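Local coordinates for protein ketosynthase (Streptomyces sp. MSC090213JE08, PDB 6KXD) that forms part of the ishigamide ketosynthase/chain length factor, which probably extends the polyketide chain in a highly reducing type II polyketide synthase, at residues V287-C293 and R353-A359. Numbering follows the deposited sequence.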
ATOM      1  N   VAL B 287      -8.233   5.029  30.421  1.00 43.22           N
ATOM      2  CA  VAL B 287      -8.756   5.514  29.148  1.00 41.68           C
ATOM      3  C   VAL B 287      -9.854   6.524  29.408  1.00 38.55           C
ATOM      4  O   VAL B 287     -10.839   6.247  30.081  1.00 40.44           O
ATOM      5  CB  VAL B 287      -9.274   4.375  28.248  1.00 44.40           C
ATOM      6  CG1 VAL B 287      -9.881   4.952  26.978  1.00 43.39           C
ATOM      7  CG2 VAL B 287      -8.173   3.382  27.964  1.00 41.74           C
ATOM      8  N   TRP B 288      -9.669   7.720  28.835  1.00 38.03           N
ATOM      9  CA  TRP B 288     -10.542   8.837  29.038  1.00 40.53           C
ATOM     10  C   TRP B 288     -11.486   8.990  27.853  1.00 44.23           C
ATOM     11  O   TRP B 288     -12.633   9.437  28.014  1.00 39.18           O
ATOM     12  CB  TRP B 288      -9.680  10.084  29.284  1.00 41.51           C
ATOM     13  CG  TRP B 288     -10.400  11.395  29.368  1.00 42.47           C
ATOM     14  CD1 TRP B 288     -10.978  11.965  30.470  1.00 48.47           C
ATOM     15  CD2 TRP B 288     -10.579  12.325  28.292  1.00 46.86           C
ATOM     16  NE1 TRP B 288     -11.519  13.179  30.138  1.00 52.94           N
ATOM     17  CE2 TRP B 288     -11.298  13.422  28.812  1.00 49.23           C
ATOM     18  CE3 TRP B 288     -10.202  12.325  26.939  1.00 48.46           C
ATOM     19  CZ2 TRP B 288     -11.635  14.517  28.022  1.00 51.15           C
ATOM     20  CZ3 TRP B 288     -10.563  13.400  26.156  1.00 53.09           C
ATOM     21  CH2 TRP B 288     -11.265  14.477  26.698  1.00 53.75           C
ATOM     22  N   ALA B 289     -10.992   8.618  26.666  1.00 39.92           N
ATOM     23  CA  ALA B 289     -11.815   8.625  25.461  1.00 42.38           C
ATOM     24  C   ALA B 289     -11.499   7.375  24.652  1.00 37.57           C
ATOM     25  O   ALA B 289     -10.319   7.047  24.449  1.00 42.05           O
ATOM     26  CB  ALA B 289     -11.566   9.879  24.639  1.00 44.72           C
ATOM     27  N   ALA B 290     -12.554   6.643  24.303  1.00 36.33           N
ATOM     28  CA  ALA B 290     -12.440   5.475  23.472  1.00 40.47           C
ATOM     29  C   ALA B 290     -13.390   5.634  22.291  1.00 37.06           C
ATOM     30  O   ALA B 290     -14.583   5.848  22.467  1.00 41.08           O
ATOM     31  CB  ALA B 290     -12.771   4.235  24.251  1.00 39.47           C
ATOM     32  N   VAL B 291     -12.835   5.502  21.082  1.00 36.74           N
ATOM     33  CA  VAL B 291     -13.544   5.788  19.863  1.00 40.01           C
ATOM     34  C   VAL B 291     -13.431   4.581  18.953  1.00 38.30           C
ATOM     35  O   VAL B 291     -12.425   4.370  18.301  1.00 39.66           O
ATOM     36  CB  VAL B 291     -13.037   7.062  19.173  1.00 39.80           C
ATOM     37  CG1 VAL B 291     -13.890   7.342  17.972  1.00 37.90           C
ATOM     38  CG2 VAL B 291     -13.046   8.262  20.121  1.00 42.69           C
ATOM     39  N   PRO B 292     -14.489   3.739  18.948  1.00 37.79           N
ATOM     40  CA  PRO B 292     -14.597   2.605  18.041  1.00 39.75           C
ATOM     41  C   PRO B 292     -14.961   3.119  16.653  1.00 37.78           C
ATOM     42  O   PRO B 292     -15.450   4.223  16.554  1.00 38.72           O
ATOM     43  CB  PRO B 292     -15.739   1.749  18.629  1.00 42.95           C
ATOM     44  CG  PRO B 292     -16.466   2.644  19.587  1.00 48.56           C
ATOM     45  CD  PRO B 292     -15.610   3.860  19.876  1.00 42.51           C
ATOM     46  N   CYS B 293     -14.798   2.292  15.618  1.00 37.22           N
ATOM     47  CA  CYS B 293     -15.097   2.760  14.276  1.00 39.16           C
ATOM     48  C   CYS B 293     -16.604   2.712  13.997  1.00 37.62           C
ATOM     49  O   CYS B 293     -17.077   3.302  13.052  1.00 42.03           O
ATOM     50  CB  CYS B 293     -14.339   1.978  13.213  1.00 37.97           C
ATOM     51  SG  CYS B 293     -14.801   0.229  13.117  1.00 41.56           S
ATOM     52  N   ARG B 353      -4.570  13.019  29.191  1.00 41.77           N
ATOM     53  CA  ARG B 353      -5.483  11.891  29.288  1.00 44.49           C
ATOM     54  C   ARG B 353      -5.172  10.875  28.181  1.00 47.81           C
ATOM     55  O   ARG B 353      -4.706  11.218  27.136  1.00 45.12           O
ATOM     56  CB  ARG B 353      -6.937  12.351  29.189  1.00 47.75           C
ATOM     57  CG  ARG B 353      -7.411  13.187  30.369  1.00 56.67           C
ATOM     58  CD  ARG B 353      -7.342  12.460  31.698  1.00 60.51           C
ATOM     59  NE  ARG B 353      -7.814  13.399  32.717  1.00 76.58           N
ATOM     60  CZ  ARG B 353      -8.987  13.347  33.340  1.00 76.94           C
ATOM     61  NH1 ARG B 353      -9.511  12.178  33.663  1.00 67.34           N
ATOM     62  NH2 ARG B 353      -9.630  14.471  33.629  1.00 69.25           N
ATOM     63  N   ILE B 354      -5.523   9.611  28.423  1.00 41.49           N
ATOM     64  CA  ILE B 354      -5.352   8.557  27.453  1.00 41.87           C
ATOM     65  C   ILE B 354      -6.595   8.440  26.569  1.00 42.14           C
ATOM     66  O   ILE B 354      -7.763   8.476  27.014  1.00 39.31           O
ATOM     67  CB  ILE B 354      -5.036   7.218  28.150  1.00 39.52           C
ATOM     68  CG1 ILE B 354      -3.697   7.255  28.874  1.00 46.19           C
ATOM     69  CG2 ILE B 354      -5.067   6.061  27.149  1.00 40.70           C
ATOM     70  CD1 ILE B 354      -2.519   7.341  27.936  1.00 44.08           C
ATOM     71  N   ALA B 355      -6.349   8.263  25.266  1.00 38.39           N
ATOM     72  CA  ALA B 355      -7.381   7.949  24.349  1.00 39.30           C
ATOM     73  C   ALA B 355      -7.007   6.672  23.587  1.00 37.47           C
ATOM     74  O   ALA B 355      -5.883   6.364  23.315  1.00 39.46           O
ATOM     75  CB  ALA B 355      -7.618   9.092  23.396  1.00 37.92           C
ATOM     76  N   LEU B 356      -8.035   5.930  23.249  1.00 35.59           N
ATOM     77  CA  LEU B 356      -7.927   4.676  22.532  1.00 35.88           C
ATOM     78  C   LEU B 356      -8.837   4.777  21.310  1.00 37.34           C
ATOM     79  O   LEU B 356     -10.020   5.142  21.447  1.00 41.20           O
ATOM     80  CB  LEU B 356      -8.402   3.528  23.419  1.00 37.53           C
ATOM     81  CG  LEU B 356      -8.188   2.120  22.884  1.00 42.92           C
ATOM     82  CD1 LEU B 356      -7.989   1.149  24.029  1.00 45.06           C
ATOM     83  CD2 LEU B 356      -9.395   1.674  22.082  1.00 43.73           C
ATOM     84  N   VAL B 357      -8.297   4.435  20.144  1.00 36.62           N
ATOM     85  CA  VAL B 357      -9.102   4.370  18.918  1.00 37.25           C
ATOM     86  C   VAL B 357      -8.975   2.944  18.384  1.00 37.71           C
ATOM     87  O   VAL B 357      -7.953   2.351  18.479  1.00 39.11           O
ATOM     88  CB  VAL B 357      -8.690   5.421  17.875  1.00 40.03           C
ATOM     89  CG1 VAL B 357      -8.760   6.807  18.463  1.00 38.96           C
ATOM     90  CG2 VAL B 357      -7.341   5.162  17.264  1.00 47.15           C
ATOM     91  N   CYS B 358     -10.077   2.385  17.912  1.00 37.75           N
ATOM     92  CA  CYS B 358     -10.099   1.024  17.527  1.00 38.23           C
ATOM     93  C   CYS B 358     -10.842   0.973  16.187  1.00 36.03           C
ATOM     94  O   CYS B 358     -11.842   1.698  15.995  1.00 38.31           O
ATOM     95  CB  CYS B 358     -10.863   0.192  18.572  1.00 43.43           C
ATOM     96  SG  CYS B 358     -10.915  -1.535  18.051  1.00 59.92           S
ATOM     97  N   ALA B 359     -10.386   0.120  15.279  1.00 36.40           N
ATOM     98  CA  ALA B 359     -11.135  -0.116  14.055  1.00 39.19           C
ATOM     99  C   ALA B 359     -11.039  -1.582  13.668  1.00 38.87           C
ATOM    100  O   ALA B 359     -10.088  -2.250  14.013  1.00 39.00           O
ATOM    101  CB  ALA B 359     -10.636   0.736  12.934  1.00 40.81           C
TER
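R353 lies across the indole of W288 where two parallel strands of the thiolase-like fold come together. R353 CB sits 3.6 Å from W288 CG. R353 CG, held anti to its own carbonyl carbon, makes a CH-pi contact over the W288 five-membered ring, 3.7 Å from the centroid and 15° off the normal. The bend of the arginine chain at chi2 keeps R353 CD near W288 CD1, and R353 NE and CZ continue past that same indole atom. At the tip, R353 NH1 comes to 3.5 Å from W288 CD1; the guanidinium is inclined 51° to the ring, so it does not stack flat. R318 adds a cation-pi contact to the indole.

Further along, strands 289-291 and 354-359 run at 9° with axes 4.6 Å apart, in the alternating bond pattern of a parallel pair: L356 N donates to A289 O, V291 N to L356 O, and C358 N to V291 O. A289, V291, A355 and V357 share one face, where V340 of helix 332-344 packs on V291 and A355; A290 and L356 point to the other, L356 meeting L307 of helix 298-310. Where the chain turns at W288, I354 O accepts two bonds, a short one of 2.7 Å from W288 N and a longer one of 3.3 Å from A289 N.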